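PDB 5WCE: beta sliding clamp from Caulobacter crescentus, which probably tethers DNA polymerases and other proteins to DNA as a ring-shaped head-to-tail homodimer, making replication processive. Local coordinates for residues R292-L305 against E318-F332. Residues are numbered along the deposited sequence; the frame is centred on the assembly and turned at random. Where two conformers were deposited one is given.
Sequences RSVKLAVEPGRITL and EVEVDYDGEPFEIGF
Val-298 O receives Phe-328 N at 2.9 Å and has a water 2.8 Å away. That water also lies 2.6 Å from Glu-329 OE2. The CA of Pro-327 adds a CA-H...O contact to the same carbonyl oxygen of Val-298. This lies in a four-stranded antiparallel sheet of the C-terminal domain. Residues 292-305 form its central hairpin, with 318-320 and 328-332 flanking it on either side. Val-294, Leu-296 and Val-298 pair with Phe-332, Ile-330 and Phe-328 through backbone bonds in both directions. Ile-303 does the same with Val-319. At the type II turn from Glu-299 to Arg-302, Gly-301 N donates to Tyr-323 O (3.0 Å). Gly-301 O receives Val-321 N from above its carbonyl plane.

The Glu-318 and Arg-302 side chains share the sheet face turned from the apolar core. Glu-318 OE1 sits over the centre of the Arg-302 guanidinium, 3.5 Å from CZ. The two planes are stacked, 21° apart, in a long salt bridge with no N-H aimed at the oxygen. Glu-320 stands at the guanidinium edge, its carboxylate nearly perpendicular; its bonds are weak and its OE2 is less surely placed. Arg-111 of the second subunit forms a salt bridge with Glu-318 and, less surely, with Glu-320 OE2. It also packs on Arg-302, so the cluster belongs to the dimer interface. An alanine here removes the guanidinium, and Glu-318 and Glu-320 would probably be left less well balanced in charge and freer to turn.

On the other face, Leu-296 CD2 meets the edge of the Phe-332 ring. Phe-328 has CG between its backbone N and carbonyl carbon (chi1 62°), which brings the ring alongside Val-298. Val-298 CB lies over that ring, 3.9 Å from its centroid, while CG1 makes an off-centre CH-pi contact with Tyr-323. The Tyr-323 hydroxyl donates to Glu-326 O at 2.6 Å.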
ATOM      1  N   ARG A 292      17.796  -7.898 -11.350  1.00 35.82           N
ATOM      2  CA  ARG A 292      17.705  -9.280 -11.805  0.50 34.39           C
ATOM      3  C   ARG A 292      18.013  -9.237 -13.298  1.00 30.92           C
ATOM      4  O   ARG A 292      17.308  -8.599 -14.006  1.00 28.43           O
ATOM      5  CB  ARG A 292      16.259  -9.861 -11.657  0.50 35.49           C
ATOM      6  CG  ARG A 292      15.614  -9.860 -10.273  0.50 37.25           C
ATOM      7  CD  ARG A 292      14.594  -8.740 -10.091  0.50 37.44           C
ATOM      8  NE  ARG A 292      13.242  -9.032 -10.583  0.50 37.47           N
ATOM      9  CZ  ARG A 292      12.729  -8.456 -11.662  0.50 35.63           C
ATOM     10  NH1 ARG A 292      13.464  -7.619 -12.329  0.50 34.08           N
ATOM     11  NH2 ARG A 292      11.501  -8.708 -12.074  0.50 36.66           N
ATOM     12  N   SER A 293      19.052  -9.923 -13.745  1.00 28.70           N
ATOM     13  CA  SER A 293      19.319 -10.065 -15.178  1.00 26.80           C
ATOM     14  C   SER A 293      18.769 -11.394 -15.745  1.00 24.76           C
ATOM     15  O   SER A 293      18.805 -12.419 -15.059  1.00 24.09           O
ATOM     16  CB  SER A 293      20.808 -10.046 -15.407  1.00 28.74           C
ATOM     17  OG  SER A 293      21.291  -8.762 -15.011  1.00 33.17           O
ATOM     18  N   VAL A 294      18.371 -11.372 -17.016  1.00 21.63           N
ATOM     19  CA  VAL A 294      17.906 -12.567 -17.715  1.00 20.25           C
ATOM     20  C   VAL A 294      18.733 -12.740 -19.001  1.00 20.22           C
ATOM     21  O   VAL A 294      18.950 -11.771 -19.742  1.00 17.51           O
ATOM     22  CB  VAL A 294      16.398 -12.505 -17.981  1.00 19.10           C
ATOM     23  CG1 VAL A 294      15.991 -11.288 -18.764  1.00 18.44           C
ATOM     24  CG2 VAL A 294      15.883 -13.749 -18.703  1.00 19.11           C
ATOM     25  N   LYS A 295      19.176 -13.974 -19.227  1.00 20.00           N
ATOM     26  CA  LYS A 295      19.835 -14.359 -20.472  1.00 21.18           C
ATOM     27  C   LYS A 295      18.823 -14.878 -21.509  1.00 20.01           C
ATOM     28  O   LYS A 295      18.006 -15.711 -21.179  1.00 18.83           O
ATOM     29  CB  LYS A 295      20.886 -15.440 -20.207  1.00 22.48           C
ATOM     30  CG  LYS A 295      21.645 -15.888 -21.459  1.00 24.23           C
ATOM     31  CD  LYS A 295      22.714 -16.872 -20.976  1.00 27.05           C
ATOM     32  CE  LYS A 295      23.471 -17.566 -22.055  1.00 30.82           C
ATOM     33  NZ  LYS A 295      24.316 -18.585 -21.333  1.00 33.58           N
ATOM     34  N   LEU A 296      18.909 -14.374 -22.736  1.00 19.24           N
ATOM     35  CA  LEU A 296      18.081 -14.784 -23.871  1.00 18.56           C
ATOM     36  C   LEU A 296      19.038 -15.489 -24.828  1.00 18.88           C
ATOM     37  O   LEU A 296      19.938 -14.841 -25.413  1.00 17.54           O
ATOM     38  CB  LEU A 296      17.458 -13.590 -24.599  1.00 18.84           C
ATOM     39  CG  LEU A 296      16.241 -12.850 -24.040  1.00 19.45           C
ATOM     40  CD1 LEU A 296      16.520 -12.341 -22.634  1.00 20.09           C
ATOM     41  CD2 LEU A 296      15.790 -11.718 -24.949  1.00 19.50           C
ATOM     42  N   ALA A 297      18.910 -16.820 -24.928  1.00 18.53           N
ATOM     43  CA  ALA A 297      19.650 -17.587 -25.904  1.00 18.58           C
ATOM     44  C   ALA A 297      18.731 -17.746 -27.121  1.00 18.02           C
ATOM     45  O   ALA A 297      17.726 -18.467 -27.081  1.00 17.99           O
ATOM     46  CB  ALA A 297      20.071 -18.929 -25.317  1.00 19.57           C
ATOM     47  N   VAL A 298      19.033 -16.983 -28.159  1.00 17.74           N
ATOM     48  CA  VAL A 298      18.203 -16.841 -29.343  1.00 17.71           C
ATOM     49  C   VAL A 298      18.768 -17.769 -30.422  1.00 17.80           C
ATOM     50  O   VAL A 298      19.981 -17.800 -30.673  1.00 17.55           O
ATOM     51  CB  VAL A 298      18.206 -15.351 -29.845  1.00 18.06           C
ATOM     52  CG1 VAL A 298      17.291 -15.150 -31.007  1.00 18.37           C
ATOM     53  CG2 VAL A 298      17.769 -14.417 -28.716  1.00 17.87           C
ATOM     54  N   GLU A 299      17.870 -18.531 -31.023  1.00 18.51           N
ATOM     55  CA  GLU A 299      18.167 -19.384 -32.150  1.00 19.55           C
ATOM     56  C   GLU A 299      16.949 -19.448 -33.050  1.00 19.25           C
ATOM     57  O   GLU A 299      15.866 -19.062 -32.628  1.00 19.37           O
ATOM     58  CB  GLU A 299      18.563 -20.802 -31.643  1.00 20.56           C
ATOM     59  CG  GLU A 299      17.429 -21.524 -30.930  1.00 22.66           C
ATOM     60  CD  GLU A 299      17.832 -22.896 -30.348  1.00 25.90           C
ATOM     61  OE1 GLU A 299      18.122 -23.792 -31.151  1.00 27.09           O
ATOM     62  OE2 GLU A 299      17.848 -23.034 -29.104  1.00 26.02           O
ATOM     63  N   PRO A 300      17.081 -20.021 -34.277  1.00 20.23           N
ATOM     64  CA  PRO A 300      15.881 -20.165 -35.081  1.00 20.23           C
ATOM     65  C   PRO A 300      14.755 -20.830 -34.329  1.00 20.43           C
ATOM     66  O   PRO A 300      14.946 -21.857 -33.646  1.00 21.03           O
ATOM     67  CB  PRO A 300      16.356 -21.019 -36.275  1.00 20.96           C
ATOM     68  CG  PRO A 300      17.776 -20.553 -36.466  1.00 20.48           C
ATOM     69  CD  PRO A 300      18.309 -20.285 -35.062  1.00 20.21           C
ATOM     70  N   GLY A 301      13.578 -20.233 -34.390  1.00 20.27           N
ATOM     71  CA  GLY A 301      12.411 -20.758 -33.694  1.00 20.39           C
ATOM     72  C   GLY A 301      12.238 -20.550 -32.191  1.00 20.98           C
ATOM     73  O   GLY A 301      11.175 -20.885 -31.667  1.00 20.06           O
ATOM     74  N   ARG A 302      13.245 -20.038 -31.473  1.00 21.40           N
ATOM     75  CA  ARG A 302      13.213 -20.170 -30.009  1.00 22.10           C
ATOM     76  C   ARG A 302      14.092 -19.187 -29.273  1.00 20.30           C
ATOM     77  O   ARG A 302      15.205 -18.846 -29.697  1.00 20.31           O
ATOM     78  CB  ARG A 302      13.593 -21.640 -29.664  1.00 23.99           C
ATOM     79  CG  ARG A 302      13.860 -21.951 -28.233  1.00 28.47           C
ATOM     80  CD  ARG A 302      14.198 -23.424 -28.003  1.00 32.53           C
ATOM     81  NE  ARG A 302      13.117 -24.302 -28.404  1.00 36.77           N
ATOM     82  CZ  ARG A 302      13.204 -25.628 -28.431  1.00 41.04           C
ATOM     83  NH1 ARG A 302      14.321 -26.238 -28.055  1.00 42.35           N
ATOM     84  NH2 ARG A 302      12.144 -26.347 -28.810  1.00 43.99           N
ATOM     85  N   ILE A 303      13.593 -18.755 -28.121  1.00 19.87           N
ATOM     86  CA  ILE A 303      14.420 -18.096 -27.121  1.00 18.62           C
ATOM     87  C   ILE A 303      14.401 -18.964 -25.898  1.00 18.52           C
ATOM     88  O   ILE A 303      13.311 -19.308 -25.398  1.00 19.11           O
ATOM     89  CB  ILE A 303      13.914 -16.696 -26.769  1.00 17.80           C
ATOM     90  CG1 ILE A 303      13.940 -15.811 -27.988  1.00 18.29           C
ATOM     91  CG2 ILE A 303      14.789 -16.091 -25.652  1.00 18.05           C
ATOM     92  CD1 ILE A 303      13.459 -14.417 -27.749  1.00 18.69           C
ATOM     93  N   THR A 304      15.580 -19.320 -25.406  1.00 17.78           N
ATOM     94  CA  THR A 304      15.684 -19.995 -24.105  1.00 18.95           C
ATOM     95  C   THR A 304      16.072 -18.917 -23.078  1.00 18.59           C
ATOM     96  O   THR A 304      17.104 -18.265 -23.237  1.00 17.79           O
ATOM     97  CB  THR A 304      16.710 -21.136 -24.196  1.00 19.32           C
ATOM     98  OG1 THR A 304      16.193 -22.081 -25.122  1.00 19.56           O
ATOM     99  CG2 THR A 304      16.891 -21.859 -22.866  1.00 20.71           C
ATOM    100  N   LEU A 305      15.236 -18.715 -22.086  1.00 19.45           N
ATOM    101  CA  LEU A 305      15.470 -17.747 -21.041  1.00 20.92           C
ATOM    102  C   LEU A 305      16.128 -18.399 -19.852  1.00 23.15           C
ATOM    103  O   LEU A 305      15.635 -19.428 -19.370  1.00 23.10           O
ATOM    104  CB  LEU A 305      14.135 -17.108 -20.587  1.00 22.01           C
ATOM    105  CG  LEU A 305      13.359 -16.337 -21.648  1.00 22.78           C
ATOM    106  CD1 LEU A 305      11.922 -16.108 -21.118  1.00 23.76           C
ATOM    107  CD2 LEU A 305      14.103 -15.044 -21.984  1.00 22.71           C
ATOM    108  N   GLU A 318      11.828 -22.175 -22.169  1.00 26.46           N
ATOM    109  CA  GLU A 318      11.873 -22.011 -23.643  1.00 25.93           C
ATOM    110  C   GLU A 318      10.578 -21.387 -24.130  1.00 23.94           C
ATOM    111  O   GLU A 318       9.485 -21.733 -23.671  1.00 23.31           O
ATOM    112  CB  GLU A 318      12.082 -23.325 -24.348  1.00 29.20           C
ATOM    113  CG  GLU A 318      13.292 -24.082 -23.842  1.00 32.86           C
ATOM    114  CD  GLU A 318      13.427 -25.484 -24.419  1.00 36.57           C
ATOM    115  OE1 GLU A 318      12.444 -26.015 -24.985  1.00 39.68           O
ATOM    116  OE2 GLU A 318      14.534 -26.048 -24.282  1.00 39.75           O
ATOM    117  N   VAL A 319      10.721 -20.424 -25.029  1.00 23.41           N
ATOM    118  CA  VAL A 319       9.582 -19.738 -25.668  1.00 23.20           C
ATOM    119  C   VAL A 319       9.781 -19.816 -27.182  1.00 22.48           C
ATOM    120  O   VAL A 319      10.849 -19.466 -27.694  1.00 20.33           O
ATOM    121  CB  VAL A 319       9.485 -18.266 -25.245  1.00 24.07           C
ATOM    122  CG1 VAL A 319       8.287 -17.623 -25.956  1.00 24.28           C
ATOM    123  CG2 VAL A 319       9.332 -18.153 -23.724  1.00 25.04           C
ATOM    124  N   GLU A 320       8.772 -20.322 -27.878  1.00 23.57           N
ATOM    125  CA  GLU A 320       8.792 -20.352 -29.352  1.00 25.55           C
ATOM    126  C   GLU A 320       8.655 -18.907 -29.898  1.00 23.08           C
ATOM    127  O   GLU A 320       7.881 -18.113 -29.386  1.00 23.02           O
ATOM    128  CB  GLU A 320       7.692 -21.294 -29.912  1.00 28.91           C
ATOM    129  CG  GLU A 320       7.754 -22.693 -29.255  1.00 33.99           C
ATOM    130  CD  GLU A 320       9.146 -23.325 -29.428  1.00 38.46           C
ATOM    131  OE1 GLU A 320       9.674 -23.237 -30.575  1.00 45.56           O
ATOM    132  OE2 GLU A 320       9.752 -23.867 -28.439  1.00 40.70           O
ATOM    133  N   VAL A 321       9.475 -18.562 -30.860  1.00 21.75           N
ATOM    134  CA  VAL A 321       9.442 -17.218 -31.459  1.00 22.32           C
ATOM    135  C   VAL A 321       9.628 -17.380 -32.963  1.00 22.30           C
ATOM    136  O   VAL A 321      10.015 -18.441 -33.432  1.00 20.38           O
ATOM    137  CB  VAL A 321      10.484 -16.232 -30.893  1.00 20.79           C
ATOM    138  CG1 VAL A 321      10.353 -16.105 -29.376  1.00 21.84           C
ATOM    139  CG2 VAL A 321      11.905 -16.642 -31.318  1.00 21.53           C
ATOM    140  N   ASP A 322       9.309 -16.299 -33.687  1.00 22.95           N
ATOM    141  CA  ASP A 322       9.509 -16.218 -35.115  1.00 22.39           C
ATOM    142  C   ASP A 322      10.857 -15.555 -35.418  1.00 22.02           C
ATOM    143  O   ASP A 322      10.985 -14.283 -35.387  1.00 19.83           O
ATOM    144  CB  ASP A 322       8.364 -15.394 -35.712  1.00 23.75           C
ATOM    145  CG  ASP A 322       8.256 -15.521 -37.218  1.00 24.45           C
ATOM    146  OD1 ASP A 322       8.982 -16.284 -37.840  1.00 25.53           O
ATOM    147  OD2 ASP A 322       7.307 -14.948 -37.786  1.00 27.20           O
ATOM    148  N   TYR A 323      11.845 -16.393 -35.760  1.00 20.98           N
ATOM    149  CA  TYR A 323      13.207 -15.969 -36.081  1.00 21.48           C
ATOM    150  C   TYR A 323      13.951 -17.011 -36.908  1.00 23.89           C
ATOM    151  O   TYR A 323      13.871 -18.183 -36.579  1.00 23.60           O
ATOM    152  CB  TYR A 323      13.969 -15.704 -34.771  1.00 20.35           C
ATOM    153  CG  TYR A 323      15.394 -15.284 -34.931  1.00 20.15           C
ATOM    154  CD1 TYR A 323      15.701 -14.059 -35.483  1.00 20.97           C
ATOM    155  CD2 TYR A 323      16.464 -16.110 -34.537  1.00 20.47           C
ATOM    156  CE1 TYR A 323      17.011 -13.638 -35.642  1.00 20.74           C
ATOM    157  CE2 TYR A 323      17.780 -15.703 -34.721  1.00 20.81           C
ATOM    158  CZ  TYR A 323      18.064 -14.452 -35.239  1.00 20.69           C
ATOM    159  OH  TYR A 323      19.372 -13.992 -35.420  1.00 19.47           O
ATOM    160  N   ASP A 324      14.730 -16.606 -37.907  1.00 25.17           N
ATOM    161  CA  ASP A 324      15.548 -17.578 -38.638  1.00 29.23           C
ATOM    162  C   ASP A 324      16.945 -17.103 -38.959  1.00 29.54           C
ATOM    163  O   ASP A 324      17.554 -17.515 -39.986  1.00 33.08           O
ATOM    164  CB  ASP A 324      14.839 -18.006 -39.947  1.00 31.64           C
ATOM    165  CG  ASP A 324      15.337 -19.381 -40.488  1.00 35.14           C
ATOM    166  OD1 ASP A 324      15.841 -20.234 -39.722  1.00 39.33           O
ATOM    167  OD2 ASP A 324      15.207 -19.631 -41.694  1.00 38.68           O
ATOM    168  N   GLY A 325      17.490 -16.272 -38.108  1.00 26.38           N
ATOM    169  CA  GLY A 325      18.866 -15.814 -38.285  1.00 25.62           C
ATOM    170  C   GLY A 325      19.896 -16.620 -37.517  1.00 24.71           C
ATOM    171  O   GLY A 325      19.638 -17.754 -37.060  1.00 24.73           O
ATOM    172  N   GLU A 326      21.054 -16.003 -37.347  1.00 24.91           N
ATOM    173  CA  GLU A 326      22.159 -16.586 -36.651  1.00 26.41           C
ATOM    174  C   GLU A 326      21.794 -16.683 -35.155  1.00 24.26           C
ATOM    175  O   GLU A 326      21.116 -15.819 -34.652  1.00 23.18           O
ATOM    176  CB  GLU A 326      23.381 -15.665 -36.829  1.00 28.73           C
ATOM    177  CG  GLU A 326      24.657 -16.225 -36.274  1.00 33.19           C
ATOM    178  CD  GLU A 326      25.845 -15.282 -36.370  1.00 37.46           C
ATOM    179  OE1 GLU A 326      25.743 -14.250 -37.083  1.00 40.27           O
ATOM    180  OE2 GLU A 326      26.881 -15.641 -35.736  1.00 41.63           O
ATOM    181  N   PRO A 327      22.233 -17.742 -34.466  1.00 23.13           N
ATOM    182  CA  PRO A 327      22.034 -17.814 -33.025  1.00 22.70           C
ATOM    183  C   PRO A 327      22.914 -16.836 -32.282  1.00 21.63           C
ATOM    184  O   PRO A 327      23.998 -16.516 -32.755  1.00 21.69           O
ATOM    185  CB  PRO A 327      22.391 -19.264 -32.667  1.00 23.59           C
ATOM    186  CG  PRO A 327      23.102 -19.814 -33.833  1.00 24.87           C
ATOM    187  CD  PRO A 327      22.804 -18.977 -35.034  1.00 24.53           C
ATOM    188  N   PHE A 328      22.455 -16.325 -31.157  1.00 20.21           N
ATOM    189  CA  PHE A 328      23.271 -15.481 -30.323  1.00 19.64           C
ATOM    190  C   PHE A 328      22.694 -15.501 -28.918  1.00 19.27           C
ATOM    191  O   PHE A 328      21.570 -15.959 -28.747  1.00 18.68           O
ATOM    192  CB  PHE A 328      23.331 -14.046 -30.866  1.00 19.79           C
ATOM    193  CG  PHE A 328      22.026 -13.375 -30.915  1.00 18.92           C
ATOM    194  CD1 PHE A 328      21.190 -13.551 -31.988  1.00 19.34           C
ATOM    195  CD2 PHE A 328      21.642 -12.521 -29.897  1.00 19.30           C
ATOM    196  CE1 PHE A 328      19.979 -12.886 -32.078  1.00 19.25           C
ATOM    197  CE2 PHE A 328      20.426 -11.834 -29.971  1.00 18.78           C
ATOM    198  CZ  PHE A 328      19.578 -12.041 -31.019  1.00 19.03           C
ATOM    199  N   GLU A 329      23.461 -14.964 -27.964  1.00 19.39           N
ATOM    200  CA  GLU A 329      23.062 -14.852 -26.576  1.00 19.83           C
ATOM    201  C   GLU A 329      23.187 -13.378 -26.167  1.00 19.23           C
ATOM    202  O   GLU A 329      24.134 -12.706 -26.537  1.00 17.78           O
ATOM    203  CB  GLU A 329      23.903 -15.749 -25.695  1.00 22.85           C
ATOM    204  CG  GLU A 329      23.763 -17.250 -26.024  1.00 25.23           C
ATOM    205  CD  GLU A 329      24.662 -17.689 -27.206  1.00 29.36           C
ATOM    206  OE1 GLU A 329      25.900 -17.430 -27.155  1.00 33.30           O
ATOM    207  OE2 GLU A 329      24.137 -18.302 -28.184  1.00 32.07           O
ATOM    208  N   ILE A 330      22.188 -12.868 -25.443  1.00 17.65           N
ATOM    209  CA  ILE A 330      22.183 -11.477 -25.010  1.00 16.92           C
ATOM    210  C   ILE A 330      21.479 -11.443 -23.657  1.00 16.95           C
ATOM    211  O   ILE A 330      20.561 -12.256 -23.410  1.00 16.17           O
ATOM    212  CB  ILE A 330      21.485 -10.595 -26.079  1.00 16.89           C
ATOM    213  CG1 ILE A 330      21.736  -9.103 -25.863  1.00 17.82           C
ATOM    214  CG2 ILE A 330      19.992 -10.882 -26.190  1.00 16.14           C
ATOM    215  CD1 ILE A 330      21.232  -8.248 -27.012  1.00 17.95           C
ATOM    216  N   GLY A 331      21.910 -10.515 -22.818  1.00 16.31           N
ATOM    217  CA  GLY A 331      21.354 -10.336 -21.483  1.00 16.87           C
ATOM    218  C   GLY A 331      20.648  -9.005 -21.349  1.00 16.35           C
ATOM    219  O   GLY A 331      21.123  -7.948 -21.880  1.00 16.06           O
ATOM    220  N   PHE A 332      19.553  -8.993 -20.577  1.00 15.71           N
ATOM    221  CA  PHE A 332      18.862  -7.760 -20.220  1.00 15.75           C
ATOM    222  C   PHE A 332      18.472  -7.769 -18.733  1.00 16.09           C
ATOM    223  O   PHE A 332      18.361  -8.815 -18.122  1.00 15.14           O
ATOM    224  CB  PHE A 332      17.589  -7.540 -21.015  1.00 15.26           C
ATOM    225  CG  PHE A 332      17.804  -7.380 -22.492  1.00 15.52           C
ATOM    226  CD1 PHE A 332      18.523  -6.286 -22.986  1.00 15.92           C
ATOM    227  CD2 PHE A 332      17.244  -8.264 -23.377  1.00 15.34           C
ATOM    228  CE1 PHE A 332      18.739  -6.130 -24.325  1.00 15.76           C
ATOM    229  CE2 PHE A 332      17.443  -8.107 -24.737  1.00 16.22           C
ATOM    230  CZ  PHE A 332      18.208  -7.047 -25.207  1.00 15.76           C
TER
HETATM  231  O   HOH W   1      21.730 -19.050 -28.856  1.00 24.31           O
HETATM  232  O   HOH W   2      16.712 -24.665 -24.763  1.00 32.45           O